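Local coordinates for mandelate racemase/muconate lactonizing protein (Alicyclobacillus acidocaldarius LAA1, PDB 3QLD) that is of unknown function but has the two-domain build of the enolase superfamily, an alpha-plus-beta domain joined to a TIM-type barrel, at residues A[126-131]-A[348-353]; A[43-48]-A[355-360]; A[165-170]-A[216-221]. One frame throughout, in Å; residues are numbered along the deposited sequence.

In the fold
All three contacts are largely buried. Interaction 1 has an exposed edge at Pro-126 and Gln-352, while interactions 2 and 3 have no fully exposed contact residue. Interactions 1 and 2 both use the segment after strand 347-349 and tie it back to early parts of the chain. Their centres are about 13 Å apart, and Trp-359 packs on Pro-351 and Cys-353. Their chemistry is mostly apolar, with one backbone hydrogen bond in interaction 1 and one bridging water in interaction 2. Interaction 3, within the barrel, is mainly polar and charged, with one aromatic ring against both basic chains. Interactions 1 and 3 reach the same mixed sheet, at its antiparallel edge strand and at parallel barrel strands respectively.

Interaction 1: A[126-131]-A[348-353]; sequences PLVGLL and IQVPQC
One backbone hydrogen bond joins the start of the short helix 127-130 to the segment that leaves strand 347-349. Leu-127 N donates to Cys-353 O at 3.0 Å, and the bond is nearly straight at 168°. The donor sits above the carbonyl plane rather than on a lone pair. Pro-126 is the N-cap, so Leu-127 N lies in the first helical turn and has no acceptor within the helix. The carbonyl of the distant segment takes that role.

Most of the other packing is around Val-128. Its CG1 is in the crowded position between the backbone N and the carbonyl carbon (chi1 71°). From there Val-128 CG1 lies 3.5 Å from Gln-352 OE1 and 3.6 Å from Pro-351 O. Val-128 CG2, anti to the backbone N, meets Val-350 CG1 at 4.0 Å, and the two valines cross at about a right angle. Gln-352 is bent at chi2 (-65°), which brings its amide up to the valine methyl. A separate contact closes the exposed margin, where Pro-126 CB lies 3.4 Å from Gln-352 O.

The arrangement is a helix N-terminus seated on the segment that leaves strand 347-349. That strand is antiparallel to the first barrel strand, 137-144, and Val-350 extends the pairing through a backbone bond to Asp-136. Behind the contact, Leu-127 packs on Trp-116 and Ala-120 of helix 105-123. Val-128 and Pro-351 both touch Ile-311 of helix 303-313, so the short helix is held between these two helices and the strand end.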
ATOM      1  N   PRO A 126     -26.734 -18.808  -9.748  1.00 39.48           N
ATOM      2  CA  PRO A 126     -26.671 -17.454  -9.240  1.00 37.49           C
ATOM      3  C   PRO A 126     -25.387 -17.209  -8.412  1.00 36.55           C
ATOM      4  O   PRO A 126     -25.064 -17.972  -7.480  1.00 37.65           O
ATOM      5  CB  PRO A 126     -27.921 -17.350  -8.362  1.00 37.47           C
ATOM      6  CG  PRO A 126     -28.971 -18.241  -9.107  1.00 38.93           C
ATOM      7  CD  PRO A 126     -28.112 -19.366  -9.715  1.00 40.26           C
ATOM      8  N   LEU A 127     -24.632 -16.177  -8.790  1.00 35.06           N
ATOM      9  CA  LEU A 127     -23.410 -15.800  -8.046  1.00 32.24           C
ATOM     10  C   LEU A 127     -23.697 -15.547  -6.577  1.00 32.39           C
ATOM     11  O   LEU A 127     -22.970 -16.033  -5.727  1.00 31.31           O
ATOM     12  CB  LEU A 127     -22.695 -14.587  -8.695  1.00 32.64           C
ATOM     13  CG  LEU A 127     -21.410 -14.106  -7.964  1.00 27.23           C
ATOM     14  CD1 LEU A 127     -20.346 -15.229  -7.798  1.00 27.73           C
ATOM     15  CD2 LEU A 127     -20.804 -12.996  -8.769  1.00 25.38           C
ATOM     16  N   VAL A 128     -24.783 -14.837  -6.264  1.00 32.47           N
ATOM     17  CA  VAL A 128     -25.122 -14.596  -4.852  1.00 34.35           C
ATOM     18  C   VAL A 128     -25.325 -15.861  -3.905  1.00 35.94           C
ATOM     19  O   VAL A 128     -24.791 -15.927  -2.776  1.00 35.91           O
ATOM     20  CB  VAL A 128     -26.250 -13.568  -4.719  1.00 33.00           C
ATOM     21  CG1 VAL A 128     -27.598 -14.166  -5.186  1.00 37.78           C
ATOM     22  CG2 VAL A 128     -26.357 -13.093  -3.266  1.00 33.45           C
ATOM     23  N   GLY A 129     -26.020 -16.886  -4.411  1.00 38.54           N
ATOM     24  CA  GLY A 129     -26.181 -18.162  -3.691  1.00 38.50           C
ATOM     25  C   GLY A 129     -24.842 -18.859  -3.576  1.00 38.65           C
ATOM     26  O   GLY A 129     -24.561 -19.605  -2.603  1.00 37.36           O
ATOM     27  N   LEU A 130     -23.994 -18.625  -4.565  1.00 37.71           N
ATOM     28  CA  LEU A 130     -22.684 -19.253  -4.554  1.00 38.64           C
ATOM     29  C   LEU A 130     -21.850 -18.761  -3.378  1.00 39.81           C
ATOM     30  O   LEU A 130     -21.094 -19.534  -2.789  1.00 40.14           O
ATOM     31  CB  LEU A 130     -21.962 -19.011  -5.876  1.00 38.69           C
ATOM     32  CG  LEU A 130     -22.332 -19.922  -7.047  1.00 40.84           C
ATOM     33  CD1 LEU A 130     -21.124 -20.023  -7.901  1.00 44.42           C
ATOM     34  CD2 LEU A 130     -22.751 -21.331  -6.604  1.00 42.72           C
ATOM     35  N   LEU A 131     -22.005 -17.472  -3.057  1.00 40.09           N
ATOM     36  CA  LEU A 131     -21.346 -16.818  -1.919  1.00 40.55           C
ATOM     37  C   LEU A 131     -22.144 -16.837  -0.606  1.00 41.77           C
ATOM     38  O   LEU A 131     -21.687 -16.272   0.386  1.00 41.93           O
ATOM     39  CB  LEU A 131     -21.021 -15.359  -2.261  1.00 40.10           C
ATOM     40  CG  LEU A 131     -20.122 -15.216  -3.504  1.00 39.04           C
ATOM     41  CD1 LEU A 131     -20.340 -13.876  -4.165  1.00 38.59           C
ATOM     42  CD2 LEU A 131     -18.698 -15.449  -3.137  1.00 34.95           C
ATOM     43  N   ILE A 348     -33.223  -1.969  -3.548  1.00 35.26           N
ATOM     44  CA  ILE A 348     -32.757  -2.517  -4.790  1.00 34.77           C
ATOM     45  C   ILE A 348     -32.799  -4.020  -4.666  1.00 35.47           C
ATOM     46  O   ILE A 348     -32.510  -4.584  -3.600  1.00 36.25           O
ATOM     47  CB  ILE A 348     -31.290  -2.003  -5.182  1.00 33.69           C
ATOM     48  CG1 ILE A 348     -31.315  -0.530  -5.490  1.00 29.26           C
ATOM     49  CG2 ILE A 348     -30.767  -2.719  -6.406  1.00 33.24           C
ATOM     50  CD1 ILE A 348     -29.922   0.160  -5.981  1.00 27.60           C
ATOM     51  N   GLN A 349     -33.218  -4.667  -5.749  1.00 35.89           N
ATOM     52  CA  GLN A 349     -33.283  -6.098  -5.752  1.00 36.14           C
ATOM     53  C   GLN A 349     -31.848  -6.531  -5.884  1.00 36.34           C
ATOM     54  O   GLN A 349     -31.125  -6.027  -6.761  1.00 34.95           O
ATOM     55  CB  GLN A 349     -34.085  -6.614  -6.951  1.00 37.75           C
ATOM     56  CG  GLN A 349     -34.360  -8.142  -6.959  1.00 41.56           C
ATOM     57  CD  GLN A 349     -35.548  -8.515  -6.051  1.00 47.75           C
ATOM     58  OE1 GLN A 349     -35.629  -9.629  -5.523  1.00 48.74           O
ATOM     59  NE2 GLN A 349     -36.473  -7.561  -5.862  1.00 48.53           N
ATOM     60  N   VAL A 350     -31.469  -7.492  -5.061  1.00 35.41           N
ATOM     61  CA  VAL A 350     -30.228  -8.212  -5.217  1.00 35.97           C
ATOM     62  C   VAL A 350     -30.174  -9.000  -6.524  1.00 36.84           C
ATOM     63  O   VAL A 350     -31.016  -9.845  -6.751  1.00 36.32           O
ATOM     64  CB  VAL A 350     -30.034  -9.138  -3.999  1.00 35.81           C
ATOM     65  CG1 VAL A 350     -28.850 -10.109  -4.170  1.00 36.73           C
ATOM     66  CG2 VAL A 350     -29.888  -8.314  -2.744  1.00 36.21           C
ATOM     67  N   PRO A 351     -29.141  -8.741  -7.379  1.00 35.93           N
ATOM     68  CA  PRO A 351     -28.897  -9.471  -8.628  1.00 36.21           C
ATOM     69  C   PRO A 351     -28.838 -11.003  -8.467  1.00 36.21           C
ATOM     70  O   PRO A 351     -28.063 -11.566  -7.643  1.00 35.11           O
ATOM     71  CB  PRO A 351     -27.507  -8.940  -9.088  1.00 34.82           C
ATOM     72  CG  PRO A 351     -27.516  -7.484  -8.593  1.00 36.72           C
ATOM     73  CD  PRO A 351     -28.257  -7.552  -7.244  1.00 36.42           C
ATOM     74  N   GLN A 352     -29.643 -11.680  -9.281  1.00 35.55           N
ATOM     75  CA  GLN A 352     -29.668 -13.135  -9.265  1.00 35.91           C
ATOM     76  C   GLN A 352     -28.913 -13.746 -10.439  1.00 36.28           C
ATOM     77  O   GLN A 352     -28.942 -14.956 -10.620  1.00 37.33           O
ATOM     78  CB  GLN A 352     -31.137 -13.641  -9.207  1.00 37.43           C
ATOM     79  CG  GLN A 352     -31.844 -13.261  -7.901  1.00 36.72           C
ATOM     80  CD  GLN A 352     -31.234 -13.931  -6.650  1.00 35.60           C
ATOM     81  OE1 GLN A 352     -30.673 -15.066  -6.690  1.00 41.17           O
ATOM     82  NE2 GLN A 352     -31.310 -13.230  -5.549  1.00 38.64           N
ATOM     83  N   CYS A 353     -28.192 -12.926 -11.199  1.00 35.09           N
ATOM     84  CA  CYS A 353     -27.443 -13.412 -12.354  1.00 35.39           C
ATOM     85  C   CYS A 353     -26.424 -14.477 -11.988  1.00 35.00           C
ATOM     86  O   CYS A 353     -25.718 -14.369 -10.974  1.00 35.16           O
ATOM     87  CB  CYS A 353     -26.762 -12.253 -13.093  1.00 34.98           C
ATOM     88  SG  CYS A 353     -25.795 -11.152 -11.930  1.00 37.39           S
TER

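Interaction 2: A[43-48]-A[355-360]; sequences EGWSEC and GVADWV
Trp-45 has CG anti to its carbonyl carbon (chi1 -65°) and its ring turned by chi2 of 67°, which brings the indole against the 3-10 turn at 357-359. Strand 43-48 belongs to the antiparallel sheet of the N-terminal domain, where it pairs with strand 25-38. The turn lies between strand 347-349 and helix 362-368. The contact thus ties that sheet to the chain that returns to it after the barrel, as in the enolase-type fold.

Val-360 lies over one face of the indole. Val-360 CG1, anti to the backbone N, makes a CH-pi contact 4.1 Å from the centroid of the Trp-45 six-membered ring and only 10° off the normal. CG2 sits over the same ring system, nearer CG and CD2. Ala-357 CB approaches obliquely, 3.7 Å from Trp-45 CD1. Val-356 CG1 touches Trp-45 CB at 3.8 Å. The ring of His-9 also meets the indole, nearly parallel to it.

The indole rotation is fixed by a bond within the strand. Trp-45 NE1 donates to Glu-43 OE1 at 3.1 Å, nearly in the ring plane and onto the anti lone pair. The same oxygen is gripped by Gln-35 and by a salt bridge to Arg-362. Asp-117 spans the two segments with one carboxylate, accepting from Trp-45 N and Val-356 N.

One water completes the join: it donates to Glu-43 O at 2.8 Å and accepts from Ala-357 N at 2.9 Å.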
ATOM      1  N   GLU A  43     -18.099 -16.441 -20.306  1.00 28.14           N
ATOM      2  CA  GLU A  43     -17.373 -15.205 -19.917  1.00 30.03           C
ATOM      3  C   GLU A  43     -17.549 -14.835 -18.469  1.00 30.64           C
ATOM      4  O   GLU A  43     -18.632 -14.958 -17.926  1.00 29.35           O
ATOM      5  CB  GLU A  43     -17.858 -14.013 -20.719  1.00 30.75           C
ATOM      6  CG  GLU A  43     -17.460 -14.183 -22.149  1.00 32.15           C
ATOM      7  CD  GLU A  43     -17.747 -13.010 -23.012  1.00 36.28           C
ATOM      8  OE1 GLU A  43     -18.133 -11.935 -22.519  1.00 39.72           O
ATOM      9  OE2 GLU A  43     -17.607 -13.188 -24.251  1.00 43.50           O
ATOM     10  N   GLY A  44     -16.487 -14.288 -17.861  1.00 29.49           N
ATOM     11  CA  GLY A  44     -16.668 -13.567 -16.618  1.00 29.22           C
ATOM     12  C   GLY A  44     -16.177 -12.114 -16.734  1.00 28.76           C
ATOM     13  O   GLY A  44     -15.223 -11.854 -17.469  1.00 29.29           O
ATOM     14  N   TRP A  45     -16.872 -11.177 -16.078  1.00 27.59           N
ATOM     15  CA  TRP A  45     -16.465  -9.758 -15.972  1.00 28.24           C
ATOM     16  C   TRP A  45     -16.298  -9.298 -14.523  1.00 26.27           C
ATOM     17  O   TRP A  45     -16.957  -9.845 -13.612  1.00 26.53           O
ATOM     18  CB  TRP A  45     -17.523  -8.832 -16.591  1.00 27.95           C
ATOM     19  CG  TRP A  45     -17.662  -9.040 -18.088  1.00 30.32           C
ATOM     20  CD1 TRP A  45     -18.139 -10.156 -18.722  1.00 33.18           C
ATOM     21  CD2 TRP A  45     -17.317  -8.107 -19.110  1.00 33.08           C
ATOM     22  NE1 TRP A  45     -18.094  -9.976 -20.088  1.00 33.69           N
ATOM     23  CE2 TRP A  45     -17.596  -8.729 -20.359  1.00 31.50           C
ATOM     24  CE3 TRP A  45     -16.766  -6.806 -19.101  1.00 31.75           C
ATOM     25  CZ2 TRP A  45     -17.391  -8.083 -21.588  1.00 32.01           C
ATOM     26  CZ3 TRP A  45     -16.571  -6.162 -20.330  1.00 31.46           C
ATOM     27  CH2 TRP A  45     -16.886  -6.798 -21.556  1.00 33.09           C
ATOM     28  N   SER A  46     -15.491  -8.251 -14.319  1.00 24.89           N
ATOM     29  CA  SER A  46     -15.387  -7.582 -13.006  1.00 25.31           C
ATOM     30  C   SER A  46     -14.868  -6.202 -13.223  1.00 25.06           C
ATOM     31  O   SER A  46     -14.450  -5.875 -14.339  1.00 22.26           O
ATOM     32  CB  SER A  46     -14.386  -8.289 -12.117  1.00 24.80           C
ATOM     33  OG  SER A  46     -13.096  -8.163 -12.676  1.00 27.17           O
ATOM     34  N   GLU A  47     -14.881  -5.395 -12.149  1.00 25.28           N
ATOM     35  CA  GLU A  47     -14.420  -4.006 -12.291  1.00 25.32           C
ATOM     36  C   GLU A  47     -13.307  -3.795 -11.316  1.00 25.78           C
ATOM     37  O   GLU A  47     -13.434  -4.191 -10.149  1.00 25.84           O
ATOM     38  CB  GLU A  47     -15.527  -3.000 -12.001  1.00 24.64           C
ATOM     39  CG  GLU A  47     -15.064  -1.556 -12.053  1.00 26.30           C
ATOM     40  CD  GLU A  47     -16.246  -0.582 -11.976  1.00 30.36           C
ATOM     41  OE1 GLU A  47     -17.389  -1.021 -12.177  1.00 31.17           O
ATOM     42  OE2 GLU A  47     -16.066   0.620 -11.718  1.00 33.95           O
ATOM     43  N   CYS A  48     -12.178  -3.255 -11.783  1.00 23.47           N
ATOM     44  CA  CYS A  48     -11.144  -2.781 -10.802  1.00 24.27           C
ATOM     45  C   CYS A  48     -11.576  -1.393 -10.258  1.00 25.06           C
ATOM     46  O   CYS A  48     -11.779  -0.492 -11.059  1.00 26.66           O
ATOM     47  CB  CYS A  48      -9.775  -2.766 -11.498  1.00 22.66           C
ATOM     48  SG  CYS A  48      -8.493  -2.148 -10.319  1.00 25.25           S
ATOM     49  N   GLY A 355     -23.542 -14.776 -12.974  1.00 36.96           N
ATOM     50  CA  GLY A 355     -22.557 -13.976 -13.691  1.00 36.73           C
ATOM     51  C   GLY A 355     -23.171 -12.757 -14.362  1.00 36.26           C
ATOM     52  O   GLY A 355     -24.292 -12.796 -14.865  1.00 36.06           O
ATOM     53  N   VAL A 356     -22.410 -11.666 -14.448  1.00 34.33           N
ATOM     54  CA  VAL A 356     -22.926 -10.469 -15.095  1.00 32.95           C
ATOM     55  C   VAL A 356     -22.764 -10.390 -16.622  1.00 31.04           C
ATOM     56  O   VAL A 356     -23.250  -9.453 -17.221  1.00 31.20           O
ATOM     57  CB  VAL A 356     -22.346  -9.211 -14.420  1.00 32.44           C
ATOM     58  CG1 VAL A 356     -20.878  -9.046 -14.808  1.00 35.24           C
ATOM     59  CG2 VAL A 356     -23.119  -8.017 -14.792  1.00 32.96           C
ATOM     60  N   ALA A 357     -22.097 -11.345 -17.259  1.00 32.58           N
ATOM     61  CA  ALA A 357     -21.781 -11.214 -18.703  1.00 33.79           C
ATOM     62  C   ALA A 357     -22.972 -10.852 -19.582  1.00 35.25           C
ATOM     63  O   ALA A 357     -22.875  -9.927 -20.416  1.00 35.59           O
ATOM     64  CB  ALA A 357     -21.004 -12.473 -19.252  1.00 33.19           C
ATOM     65  N   ASP A 358     -24.116 -11.511 -19.338  1.00 36.32           N
ATOM     66  CA  ASP A 358     -25.343 -11.369 -20.177  1.00 37.79           C
ATOM     67  C   ASP A 358     -26.001 -10.003 -20.099  1.00 37.06           C
ATOM     68  O   ASP A 358     -26.762  -9.633 -20.995  1.00 37.19           O
ATOM     69  CB  ASP A 358     -26.397 -12.429 -19.818  1.00 38.51           C
ATOM     70  CG  ASP A 358     -26.046 -13.801 -20.388  1.00 42.72           C
ATOM     71  OD1 ASP A 358     -25.044 -13.860 -21.149  1.00 44.29           O
ATOM     72  OD2 ASP A 358     -26.773 -14.812 -20.114  1.00 47.71           O
ATOM     73  N   TRP A 359     -25.649  -9.272 -19.038  1.00 35.04           N
ATOM     74  CA  TRP A 359     -26.142  -7.976 -18.729  1.00 34.70           C
ATOM     75  C   TRP A 359     -25.284  -6.838 -19.298  1.00 33.15           C
ATOM     76  O   TRP A 359     -25.713  -5.707 -19.326  1.00 33.52           O
ATOM     77  CB  TRP A 359     -26.225  -7.813 -17.209  1.00 35.97           C
ATOM     78  CG  TRP A 359     -27.336  -8.545 -16.591  1.00 39.06           C
ATOM     79  CD1 TRP A 359     -28.185  -9.439 -17.217  1.00 40.12           C
ATOM     80  CD2 TRP A 359     -27.759  -8.494 -15.208  1.00 39.20           C
ATOM     81  NE1 TRP A 359     -29.098  -9.925 -16.315  1.00 38.51           N
ATOM     82  CE2 TRP A 359     -28.876  -9.367 -15.082  1.00 41.36           C
ATOM     83  CE3 TRP A 359     -27.313  -7.801 -14.067  1.00 41.85           C
ATOM     84  CZ2 TRP A 359     -29.548  -9.566 -13.867  1.00 41.54           C
ATOM     85  CZ3 TRP A 359     -27.995  -8.011 -12.828  1.00 42.12           C
ATOM     86  CH2 TRP A 359     -29.095  -8.880 -12.749  1.00 42.89           C
ATOM     87  N   VAL A 360     -24.079  -7.143 -19.751  1.00 33.24           N
ATOM     88  CA  VAL A 360     -23.162  -6.151 -20.277  1.00 32.74           C
ATOM     89  C   VAL A 360     -23.512  -5.646 -21.681  1.00 33.42           C
ATOM     90  O   VAL A 360     -23.676  -6.449 -22.622  1.00 34.97           O
ATOM     91  CB  VAL A 360     -21.716  -6.696 -20.261  1.00 32.53           C
ATOM     92  CG1 VAL A 360     -20.751  -5.625 -20.810  1.00 35.15           C
ATOM     93  CG2 VAL A 360     -21.297  -7.123 -18.838  1.00 34.11           C
TER
HETATM   94  O   HOH W   1     -20.650 -13.686 -16.380  1.00 28.59           O

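Interaction 3: A[165-170]-A[216-221]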
ATOM      1  N   PHE A 165     -34.923   7.028   0.153  1.00 35.40           N
ATOM      2  CA  PHE A 165     -33.616   6.516   0.648  1.00 35.24           C
ATOM      3  C   PHE A 165     -33.780   6.274   2.123  1.00 34.89           C
ATOM      4  O   PHE A 165     -34.348   7.124   2.815  1.00 36.16           O
ATOM      5  CB  PHE A 165     -32.534   7.565   0.482  1.00 34.72           C
ATOM      6  CG  PHE A 165     -32.052   7.726  -0.920  1.00 37.98           C
ATOM      7  CD1 PHE A 165     -31.112   6.834  -1.460  1.00 34.84           C
ATOM      8  CD2 PHE A 165     -32.520   8.786  -1.705  1.00 39.05           C
ATOM      9  CE1 PHE A 165     -30.680   6.990  -2.796  1.00 39.44           C
ATOM     10  CE2 PHE A 165     -32.066   8.951  -3.028  1.00 44.27           C
ATOM     11  CZ  PHE A 165     -31.122   8.028  -3.561  1.00 41.02           C
ATOM     12  N   ARG A 166     -33.236   5.174   2.611  1.00 34.97           N
ATOM     13  CA  ARG A 166     -33.560   4.683   3.945  1.00 35.36           C
ATOM     14  C   ARG A 166     -32.497   5.115   4.972  1.00 34.45           C
ATOM     15  O   ARG A 166     -32.582   4.795   6.169  1.00 34.12           O
ATOM     16  CB  ARG A 166     -33.732   3.169   3.904  1.00 36.00           C
ATOM     17  CG  ARG A 166     -34.976   2.739   3.042  1.00 42.04           C
ATOM     18  CD  ARG A 166     -36.324   3.283   3.625  1.00 48.98           C
ATOM     19  NE  ARG A 166     -37.446   2.479   3.095  1.00 57.77           N
ATOM     20  CZ  ARG A 166     -37.536   1.148   3.219  1.00 59.31           C
ATOM     21  NH1 ARG A 166     -36.597   0.479   3.866  1.00 61.69           N
ATOM     22  NH2 ARG A 166     -38.557   0.470   2.707  1.00 60.76           N
ATOM     23  N   ARG A 167     -31.507   5.862   4.491  1.00 34.43           N
ATOM     24  CA  ARG A 167     -30.461   6.440   5.372  1.00 32.55           C
ATOM     25  C   ARG A 167     -30.012   7.704   4.754  1.00 31.27           C
ATOM     26  O   ARG A 167     -29.929   7.794   3.506  1.00 31.14           O
ATOM     27  CB  ARG A 167     -29.279   5.488   5.506  1.00 32.40           C
ATOM     28  CG  ARG A 167     -28.297   5.844   6.660  1.00 32.45           C
ATOM     29  CD  ARG A 167     -27.161   4.827   6.865  1.00 31.29           C
ATOM     30  NE  ARG A 167     -26.311   4.736   5.662  1.00 30.63           N
ATOM     31  CZ  ARG A 167     -25.608   3.641   5.373  1.00 31.41           C
ATOM     32  NH1 ARG A 167     -25.580   2.632   6.223  1.00 28.56           N
ATOM     33  NH2 ARG A 167     -24.868   3.565   4.269  1.00 31.93           N
ATOM     34  N   VAL A 168     -29.662   8.688   5.573  1.00 28.25           N
ATOM     35  CA  VAL A 168     -28.824   9.741   5.011  1.00 29.07           C
ATOM     36  C   VAL A 168     -27.448   9.744   5.689  1.00 29.15           C
ATOM     37  O   VAL A 168     -27.377   9.552   6.926  1.00 26.79           O
ATOM     38  CB  VAL A 168     -29.434  11.191   5.102  1.00 28.95           C
ATOM     39  CG1 VAL A 168     -30.690  11.302   4.188  1.00 30.96           C
ATOM     40  CG2 VAL A 168     -29.709  11.619   6.558  1.00 27.35           C
ATOM     41  N   LYS A 169     -26.390  10.026   4.907  1.00 27.66           N
ATOM     42  CA  LYS A 169     -25.012  10.155   5.495  1.00 26.50           C
ATOM     43  C   LYS A 169     -24.537  11.561   5.217  1.00 27.77           C
ATOM     44  O   LYS A 169     -24.357  11.986   4.046  1.00 27.65           O
ATOM     45  CB  LYS A 169     -24.046   9.097   4.936  1.00 27.83           C
ATOM     46  CG  LYS A 169     -22.584   9.158   5.521  1.00 26.92           C
ATOM     47  CD  LYS A 169     -21.798   7.902   5.197  1.00 30.52           C
ATOM     48  CE  LYS A 169     -21.777   7.564   3.689  1.00 36.31           C
ATOM     49  NZ  LYS A 169     -20.475   6.965   3.196  1.00 36.70           N
ATOM     50  N   LEU A 170     -24.372  12.325   6.277  1.00 26.63           N
ATOM     51  CA  LEU A 170     -23.992  13.676   6.195  1.00 27.02           C
ATOM     52  C   LEU A 170     -22.466  13.862   6.270  1.00 28.40           C
ATOM     53  O   LEU A 170     -21.821  13.369   7.204  1.00 26.18           O
ATOM     54  CB  LEU A 170     -24.553  14.409   7.402  1.00 28.15           C
ATOM     55  CG  LEU A 170     -26.059  14.248   7.635  1.00 32.64           C
ATOM     56  CD1 LEU A 170     -26.382  15.347   8.631  1.00 31.90           C
ATOM     57  CD2 LEU A 170     -26.762  14.534   6.286  1.00 35.35           C
ATOM     58  N   ASP A 216     -27.868  10.032  18.252  0.70 27.18           N
ATOM     59  CA  ASP A 216     -28.033   8.634  17.909  0.70 27.24           C
ATOM     60  C   ASP A 216     -27.700   8.297  16.436  0.70 27.26           C
ATOM     61  O   ASP A 216     -28.474   7.640  15.767  0.70 25.69           O
ATOM     62  CB  ASP A 216     -29.458   8.159  18.310  0.70 29.53           C
ATOM     63  CG  ASP A 216     -29.789   8.478  19.781  0.70 33.23           C
ATOM     64  OD1 ASP A 216     -28.878   8.865  20.593  0.70 35.84           O
ATOM     65  OD2 ASP A 216     -30.990   8.342  20.119  0.70 39.24           O
ATOM     66  N   LEU A 217     -26.528   8.766  15.965  1.00 25.84           N
ATOM     67  CA  LEU A 217     -25.998   8.427  14.618  1.00 24.41           C
ATOM     68  C   LEU A 217     -25.779   6.957  14.544  1.00 23.52           C
ATOM     69  O   LEU A 217     -25.373   6.357  15.519  1.00 24.03           O
ATOM     70  CB  LEU A 217     -24.654   9.187  14.400  1.00 23.67           C
ATOM     71  CG  LEU A 217     -24.710  10.696  14.364  1.00 25.04           C
ATOM     72  CD1 LEU A 217     -23.307  11.308  14.402  1.00 24.95           C
ATOM     73  CD2 LEU A 217     -25.461  11.181  13.095  1.00 29.30           C
ATOM     74  N   GLN A 218     -25.995   6.375  13.393  1.00 22.82           N
ATOM     75  CA  GLN A 218     -25.681   4.992  13.170  1.00 24.97           C
ATOM     76  C   GLN A 218     -24.149   4.734  13.287  1.00 24.42           C
ATOM     77  O   GLN A 218     -23.733   3.676  13.768  1.00 24.37           O
ATOM     78  CB  GLN A 218     -26.198   4.618  11.792  1.00 25.12           C
ATOM     79  CG  GLN A 218     -26.203   3.158  11.515  1.00 30.99           C
ATOM     80  CD  GLN A 218     -26.776   2.868  10.143  1.00 34.56           C
ATOM     81  OE1 GLN A 218     -26.046   2.866   9.135  1.00 32.85           O
ATOM     82  NE2 GLN A 218     -28.085   2.700  10.080  1.00 31.43           N
ATOM     83  N   PHE A 219     -23.364   5.721  12.851  1.00 24.05           N
ATOM     84  CA  PHE A 219     -21.865   5.697  12.966  1.00 21.46           C
ATOM     85  C   PHE A 219     -21.328   7.075  12.534  1.00 22.40           C
ATOM     86  O   PHE A 219     -22.071   7.896  11.954  1.00 22.23           O
ATOM     87  CB  PHE A 219     -21.232   4.582  12.083  1.00 20.98           C
ATOM     88  CG  PHE A 219     -21.646   4.654  10.606  1.00 18.42           C
ATOM     89  CD1 PHE A 219     -21.007   5.541   9.728  1.00 19.82           C
ATOM     90  CD2 PHE A 219     -22.626   3.787  10.110  1.00 25.03           C
ATOM     91  CE1 PHE A 219     -21.414   5.626   8.375  1.00 21.16           C
ATOM     92  CE2 PHE A 219     -23.020   3.828   8.743  1.00 28.01           C
ATOM     93  CZ  PHE A 219     -22.374   4.745   7.896  1.00 21.96           C
ATOM     94  N   ILE A 220     -20.038   7.312  12.866  1.00 22.10           N
ATOM     95  CA  ILE A 220     -19.247   8.459  12.399  1.00 22.26           C
ATOM     96  C   ILE A 220     -18.123   7.750  11.632  1.00 22.56           C
ATOM     97  O   ILE A 220     -17.413   6.944  12.224  1.00 19.79           O
ATOM     98  CB  ILE A 220     -18.702   9.330  13.544  1.00 22.79           C
ATOM     99  CG1 ILE A 220     -19.878  10.008  14.310  1.00 25.69           C
ATOM    100  CG2 ILE A 220     -17.661  10.433  12.974  1.00 20.06           C
ATOM    101  CD1 ILE A 220     -19.447  10.675  15.569  1.00 26.37           C
ATOM    102  N   GLU A 221     -18.000   8.026  10.313  1.00 21.23           N
ATOM    103  CA  GLU A 221     -17.008   7.333   9.501  1.00 22.73           C
ATOM    104  C   GLU A 221     -15.684   8.121   9.461  1.00 20.59           C
ATOM    105  O   GLU A 221     -15.697   9.349   9.347  1.00 23.14           O
ATOM    106  CB  GLU A 221     -17.564   7.265   8.071  1.00 24.10           C
ATOM    107  CG  GLU A 221     -16.764   6.337   7.131  1.00 26.65           C
ATOM    108  CD  GLU A 221     -17.550   6.064   5.861  1.00 29.61           C
ATOM    109  OE1 GLU A 221     -18.535   6.786   5.589  1.00 34.13           O
ATOM    110  OE2 GLU A 221     -17.200   5.136   5.152  1.00 32.23           O
TER
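Arg-167 and Lys-169 point toward Gln-218, Phe-219 and Glu-221 across the segments of the second and fourth barrel strands, and the charged ends of Arg-167, Lys-169 and Glu-221 all have partners. Arg-167 NH1 donates to Gln-218 OE1 at 3.0 Å. The bond is somewhat bent, at 148°, and lies in the plane of the amide carbonyl. The guanidinium and amide planes are far from parallel. Both chains leave with CG anti to the backbone N, and Arg-167 then bends at chi3. Arg-167 CD also comes within 3.2 Å of Gln-218 OE1. NH2 forms a salt bridge with Asp-323, and NE makes a weak hydrogen bond to Ser-141.

Phe-219 presents its edge to one guanidinium face. Phe-219 CZ stands 4.2 Å above the plane of the Arg-167 guanidinium, over its centre, and the planes are 80° apart. Trp-295 makes the cation-pi contact with Arg-167 and stacks on Phe-219.

Lys-169 NZ forms a salt bridge with Glu-221 OE1 at 3.1 Å, and the oxygen receives it on its syn lone pair. The stronger partner of Lys-169 is Asp-323, which therefore links Arg-167 and Lys-169. Two nearby carboxylates would be expected to favour the charged ammonium. The lysine chain bends at chi3 and chi4, and Lys-169 CD lies 3.9 Å from Phe-219 CE1, at the ring edge. Glu-221 OE2 accepts from Asn-268, its main partner.

Acidic residues ending the third to fifth barrel strands form the metal site in enolase relatives. Glu-221, touching Asp-196 and Asp-246, is consistent with such a position. Strand 192-196 runs between the two strands, so the CA atoms of Lys-169 and Ile-220 are 9.2 Å apart. Strand 137-144 flanks Lys-169, and Trp-295 reaches in from strand 293-296.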